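Local coordinates for beta-lactamase-like protein (Novosphingobium pentaromativorans US6-1, PDB 6AUF) that probably hydrolyses beta-lactam antibiotics as a zinc-dependent metallo-beta-lactamase of the B3 subclass, at residues V56-I61 with A83-A88; L177-T182 with G188-T193. All coordinates share one frame; numbering follows the deposited sequence.

Contact 1 (V56-I61 with A83-A88); sequences VGTCGI and APLVLA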
loop_
_atom_site.group_PDB
_atom_site.type_symbol
_atom_site.label_atom_id
_atom_site.label_comp_id
_atom_site.label_asym_id
_atom_site.label_seq_id
_atom_site.Cartn_x
_atom_site.Cartn_y
_atom_site.Cartn_z
ATOM N N VAL A 56 8.891 -7.521 1.743
ATOM C CA VAL A 56 10.204 -7.046 2.157
ATOM C C VAL A 56 10.033 -5.928 3.169
ATOM O O VAL A 56 10.984 -5.198 3.470
ATOM C CB VAL A 56 11.033 -6.571 0.950
ATOM C CG1 VAL A 56 11.560 -7.757 0.158
ATOM C CG2 VAL A 56 10.184 -5.663 0.062
ATOM N N GLY A 57 8.817 -5.779 3.688
ATOM C CA GLY A 57 8.516 -4.748 4.656
ATOM C C GLY A 57 8.860 -5.181 6.066
ATOM O O GLY A 57 9.606 -6.138 6.292
ATOM N N THR A 58 8.302 -4.448 7.031
ATOM C CA THR A 58 8.465 -4.722 8.447
ATOM C C THR A 58 7.290 -5.542 8.959
ATOM O O THR A 58 6.379 -5.913 8.211
ATOM C CB THR A 58 8.567 -3.430 9.253
ATOM O OG1 THR A 58 7.259 -2.861 9.376
ATOM C CG2 THR A 58 9.488 -2.441 8.574
ATOM N N CYS A 59 7.317 -5.814 10.272
ATOM C CA CYS A 59 6.238 -6.537 10.936
ATOM C C CYS A 59 4.916 -5.776 10.909
ATOM O O CYS A 59 3.852 -6.403 10.985
ATOM C CB CYS A 59 6.628 -6.841 12.386
ATOM S SG CYS A 59 7.742 -8.281 12.626
ATOM N N GLY A 60 4.957 -4.448 10.803
ATOM C CA GLY A 60 3.754 -3.650 10.867
ATOM C C GLY A 60 3.342 -3.016 9.548
ATOM O O GLY A 60 2.147 -2.824 9.298
ATOM N N ILE A 61 4.309 -2.688 8.694
ATOM C CA ILE A 61 4.050 -1.985 7.444
ATOM C C ILE A 61 4.602 -2.811 6.293
ATOM O O ILE A 61 5.753 -3.257 6.341
ATOM C CB ILE A 61 4.671 -0.577 7.441
ATOM C CG1 ILE A 61 4.132 0.258 8.608
ATOM C CG2 ILE A 61 4.397 0.097 6.108
ATOM C CD1 ILE A 61 2.627 0.578 8.519
ATOM N N ALA A 83 14.049 2.725 5.977
ATOM C CA ALA A 83 14.759 2.465 4.729
ATOM C C ALA A 83 15.735 1.287 4.853
ATOM O O ALA A 83 15.626 0.307 4.098
ATOM C CB ALA A 83 15.490 3.732 4.280
ATOM N N PRO A 84 16.696 1.333 5.785
ATOM C CA PRO A 84 17.666 0.224 5.882
ATOM C C PRO A 84 17.023 -1.138 6.108
ATOM O O PRO A 84 17.535 -2.148 5.609
ATOM C CB PRO A 84 18.553 0.630 7.071
ATOM C CG PRO A 84 18.419 2.118 7.152
ATOM C CD PRO A 84 16.996 2.418 6.735
ATOM N N LEU A 85 15.915 -1.201 6.845
ATOM C CA LEU A 85 15.267 -2.485 7.078
ATOM C C LEU A 85 14.899 -3.160 5.761
ATOM O O LEU A 85 15.218 -4.335 5.545
ATOM C CB LEU A 85 14.031 -2.295 7.956
ATOM C CG LEU A 85 14.267 -2.107 9.456
ATOM C CD1 LEU A 85 15.271 -1.005 9.719
ATOM C CD2 LEU A 85 12.951 -1.791 10.139
ATOM N N VAL A 86 14.235 -2.424 4.861
ATOM C CA VAL A 86 13.793 -3.014 3.604
ATOM C C VAL A 86 14.960 -3.165 2.649
ATOM O O VAL A 86 15.031 -4.136 1.887
ATOM C CB VAL A 86 12.656 -2.188 2.972
ATOM C CG1 VAL A 86 12.862 -0.697 3.197
ATOM C CG2 VAL A 86 12.575 -2.472 1.486
ATOM N N LEU A 87 15.884 -2.205 2.652
ATOM C CA LEU A 87 17.107 -2.386 1.880
ATOM C C LEU A 87 17.785 -3.702 2.236
ATOM O O LEU A 87 18.360 -4.371 1.371
ATOM C CB LEU A 87 18.065 -1.224 2.123
ATOM C CG LEU A 87 17.660 0.175 1.685
ATOM C CD1 LEU A 87 18.502 1.163 2.472
ATOM C CD2 LEU A 87 17.884 0.343 0.190
ATOM N N ALA A 88 17.737 -4.088 3.513
ATOM C CA ALA A 88 18.350 -5.352 3.905
ATOM C C ALA A 88 17.485 -6.531 3.481
ATOM O O ALA A 88 18.009 -7.576 3.070
ATOM C CB ALA A 88 18.604 -5.378 5.415
#

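Contact 2 (L177-T182 with G188-T193); sequences LTVRET and GSASWT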
loop_
_atom_site.group_PDB
_atom_site.type_symbol
_atom_site.label_atom_id
_atom_site.label_comp_id
_atom_site.label_asym_id
_atom_site.label_seq_id
_atom_site.Cartn_x
_atom_site.Cartn_y
_atom_site.Cartn_z
ATOM N N LEU A 177 2.710 -3.202 -13.881
ATOM C CA LEU A 177 1.909 -2.903 -12.701
ATOM C C LEU A 177 0.911 -1.804 -13.054
ATOM O O LEU A 177 1.300 -0.694 -13.440
ATOM C CB LEU A 177 2.789 -2.485 -11.525
ATOM C CG LEU A 177 3.679 -3.555 -10.872
ATOM C CD1 LEU A 177 5.007 -3.755 -11.618
ATOM C CD2 LEU A 177 3.937 -3.192 -9.412
ATOM N N THR A 178 -0.367 -2.104 -12.928
ATOM C CA THR A 178 -1.399 -1.181 -13.370
ATOM C C THR A 178 -2.140 -0.609 -12.154
ATOM O O THR A 178 -2.553 -1.350 -11.252
ATOM C CB THR A 178 -2.304 -1.886 -14.387
ATOM O OG1 THR A 178 -3.673 -1.570 -14.144
ATOM C CG2 THR A 178 -2.080 -3.402 -14.332
ATOM N N VAL A 179 -2.254 0.728 -12.116
ATOM C CA VAL A 179 -2.703 1.489 -10.950
ATOM C C VAL A 179 -4.164 1.917 -11.100
ATOM O O VAL A 179 -4.665 2.185 -12.196
ATOM C CB VAL A 179 -1.821 2.736 -10.739
ATOM C CG1 VAL A 179 -2.227 3.824 -11.746
ATOM C CG2 VAL A 179 -1.959 3.257 -9.317
ATOM N N ARG A 180 -4.844 2.011 -9.966
ATOM C CA ARG A 180 -6.175 2.575 -9.880
ATOM C C ARG A 180 -6.166 3.634 -8.787
ATOM O O ARG A 180 -5.676 3.376 -7.679
ATOM C CB ARG A 180 -7.238 1.517 -9.547
ATOM C CG ARG A 180 -7.572 0.482 -10.635
ATOM C CD ARG A 180 -7.888 1.059 -11.982
ATOM N NE ARG A 180 -8.996 2.014 -11.955
ATOM C CZ ARG A 180 -10.241 1.750 -12.357
ATOM N NH1 ARG A 180 -10.564 0.544 -12.803
ATOM N NH2 ARG A 180 -11.179 2.701 -12.310
ATOM N N GLU A 181 -6.719 4.815 -9.091
ATOM C CA GLU A 181 -7.018 5.777 -8.034
ATOM C C GLU A 181 -8.172 5.250 -7.184
ATOM O O GLU A 181 -9.269 4.994 -7.702
ATOM C CB GLU A 181 -7.346 7.152 -8.612
ATOM C CG GLU A 181 -6.102 8.021 -8.779
ATOM C CD GLU A 181 -6.416 9.453 -9.154
ATOM O OE1 GLU A 181 -5.514 10.328 -9.071
ATOM O OE2 GLU A 181 -7.575 9.700 -9.527
ATOM N N THR A 182 -7.921 5.087 -5.884
ATOM C CA THR A 182 -8.852 4.432 -4.955
ATOM C C THR A 182 -8.976 5.277 -3.688
ATOM O O THR A 182 -8.536 4.865 -2.610
ATOM C CB THR A 182 -8.382 3.004 -4.626
ATOM O OG1 THR A 182 -7.056 3.036 -4.065
ATOM C CG2 THR A 182 -8.323 2.165 -5.875
ATOM N N GLY A 188 -4.923 10.800 -2.019
ATOM C CA GLY A 188 -3.931 10.248 -2.915
ATOM C C GLY A 188 -3.898 8.736 -2.976
ATOM O O GLY A 188 -3.012 8.166 -3.624
ATOM N N SER A 189 -4.844 8.064 -2.326
ATOM C CA SER A 189 -4.786 6.611 -2.226
ATOM C C SER A 189 -4.794 5.951 -3.603
ATOM O O SER A 189 -5.587 6.304 -4.486
ATOM C CB SER A 189 -5.954 6.101 -1.392
ATOM O OG SER A 189 -6.185 4.743 -1.705
ATOM N N ALA A 190 -3.901 4.984 -3.776
ATOM C CA ALA A 190 -3.780 4.200 -4.992
ATOM C C ALA A 190 -3.727 2.717 -4.650
ATOM O O ALA A 190 -3.248 2.316 -3.587
ATOM C CB ALA A 190 -2.535 4.580 -5.776
ATOM N N SER A 191 -4.243 1.906 -5.563
ATOM C CA SER A 191 -4.191 0.459 -5.468
ATOM C C SER A 191 -3.563 -0.083 -6.742
ATOM O O SER A 191 -3.746 0.478 -7.829
ATOM C CB SER A 191 -5.583 -0.139 -5.267
ATOM O OG SER A 191 -6.029 0.104 -3.945
ATOM N N TRP A 192 -2.813 -1.177 -6.597
ATOM C CA TRP A 192 -1.991 -1.701 -7.671
ATOM C C TRP A 192 -2.336 -3.157 -7.963
ATOM O O TRP A 192 -2.754 -3.907 -7.076
ATOM C CB TRP A 192 -0.521 -1.568 -7.313
ATOM C CG TRP A 192 -0.051 -0.145 -7.226
ATOM C CD1 TRP A 192 -0.063 0.657 -6.121
ATOM C CD2 TRP A 192 0.522 0.637 -8.282
ATOM N NE1 TRP A 192 0.465 1.889 -6.422
ATOM C CE2 TRP A 192 0.833 1.902 -7.743
ATOM C CE3 TRP A 192 0.785 0.397 -9.634
ATOM C CZ2 TRP A 192 1.404 2.925 -8.509
ATOM C CZ3 TRP A 192 1.351 1.420 -10.398
ATOM C CH2 TRP A 192 1.656 2.663 -9.830
ATOM N N THR A 193 -2.110 -3.560 -9.213
ATOM C CA THR A 193 -2.584 -4.844 -9.713
ATOM C C THR A 193 -1.604 -5.362 -10.764
ATOM O O THR A 193 -1.164 -4.597 -11.632
ATOM C CB THR A 193 -4.016 -4.663 -10.275
ATOM O OG1 THR A 193 -4.936 -5.478 -9.539
ATOM C CG2 THR A 193 -4.126 -4.937 -11.787
#

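Contact 1 (V56-I61 with A83-A88)
The loop joining strands 53-55 and 64-66 of the seven-stranded sheet rests here on the first turn of helix 83-91, with Val56 against Val86 and Thr58 against Leu85. Val56 O comes within 3.5 Å of Val86 CB, and a CA-H...O contact runs from Val86 CA to the same oxygen at 3.6 Å. Asn89 ND2 hydrogen-bonds to this carbonyl. Apolar packing continues beside it through the CG2 methyls of Val56 and Val86, 4.2 Å apart. Further along the loop a single methyl pair carries the contact: Thr58 CG2 meets Leu85 CD2 at 3.9 Å. Thr58 divides its branches between two tasks. With chi1 at 76° its hydroxyl sits between backbone N and carbonyl carbon and turns back into the loop, while CG2 lies beside the backbone N and faces the helix. OG1 accepts from Ile61 N at 3.0 Å and from Gly60 N at 3.1 Å, and as a donor finds its strongest partner in Trp40 O. Cys59 is disulfide-bonded to Cys31. Within this inter-strand loop Thr58, its side chain about 10 Å from a bound zinc ion, thus makes an ST turn with Gly60 N and an ST motif with Ile61 N.

Contact 2 (L177-T182 with G188-T193)
At the loop end of the antiparallel hairpin of strands 175-181 and 190-197, Ser189 O accepts from Thr182 N at 3.0 Å, the donor about 40° out of the carbonyl plane. Its OG lies near Thr182 O and also bonds to Asp210; the Ser189 side chain is about 4 Å from that of the zinc ligand His107. Ala190 opposes Glu181 in a non-hydrogen-bonded pair, its CB 3.8 Å from Val179 CG2. Ser191 and Arg180 exchange two backbone bonds, one from Arg180 N to Ser191 O at 2.8 Å. Ser191 OG shares a hydrogen bond with Thr182 OG1 at 3.1 Å and receives another from Asp210 N. Trp192, CG beside its backbone N (chi1 -66°), lays one indole face on Val179, whose CG2 stands 3.5 Å from the six-membered ring centroid in a CH-pi contact 12° off the normal. Leu177 O lies at the ring's edge, in plane. Thr193 adds the next hydrogen-bonded pair, Thr178 N to Thr193 O at 2.9 Å with a weak return bond; the two CG2 methyls lie 3.6 Å apart. The buried hydroxyls at the Thr182 end therefore have partners, and the indole, its NE1 hydrogen-bonded to Thr105 O, offers Val179 its pi face.

From the N terminus, the chain leaves strand 53-55, enters 56-61, passes through strands 64-66 and 72-75, and returns on helix 83-91, where contact 1 closes a loop with 21 residues between its segments. The chain then supplies the zinc ligands His107, His109, Asp111 and His112 before reaching the second sheet. There contact 2 closes a much shorter loop: five residues, His185 among them, separate 177-182 from 188-193. The two contacts follow in series, neither nested nor crossed, and lie on opposite sides of the chain's centre, their centres 21 Å apart. Contact 1 ties the first sheet's loop to a helix; contact 2 joins neighbouring strands of the second sheet.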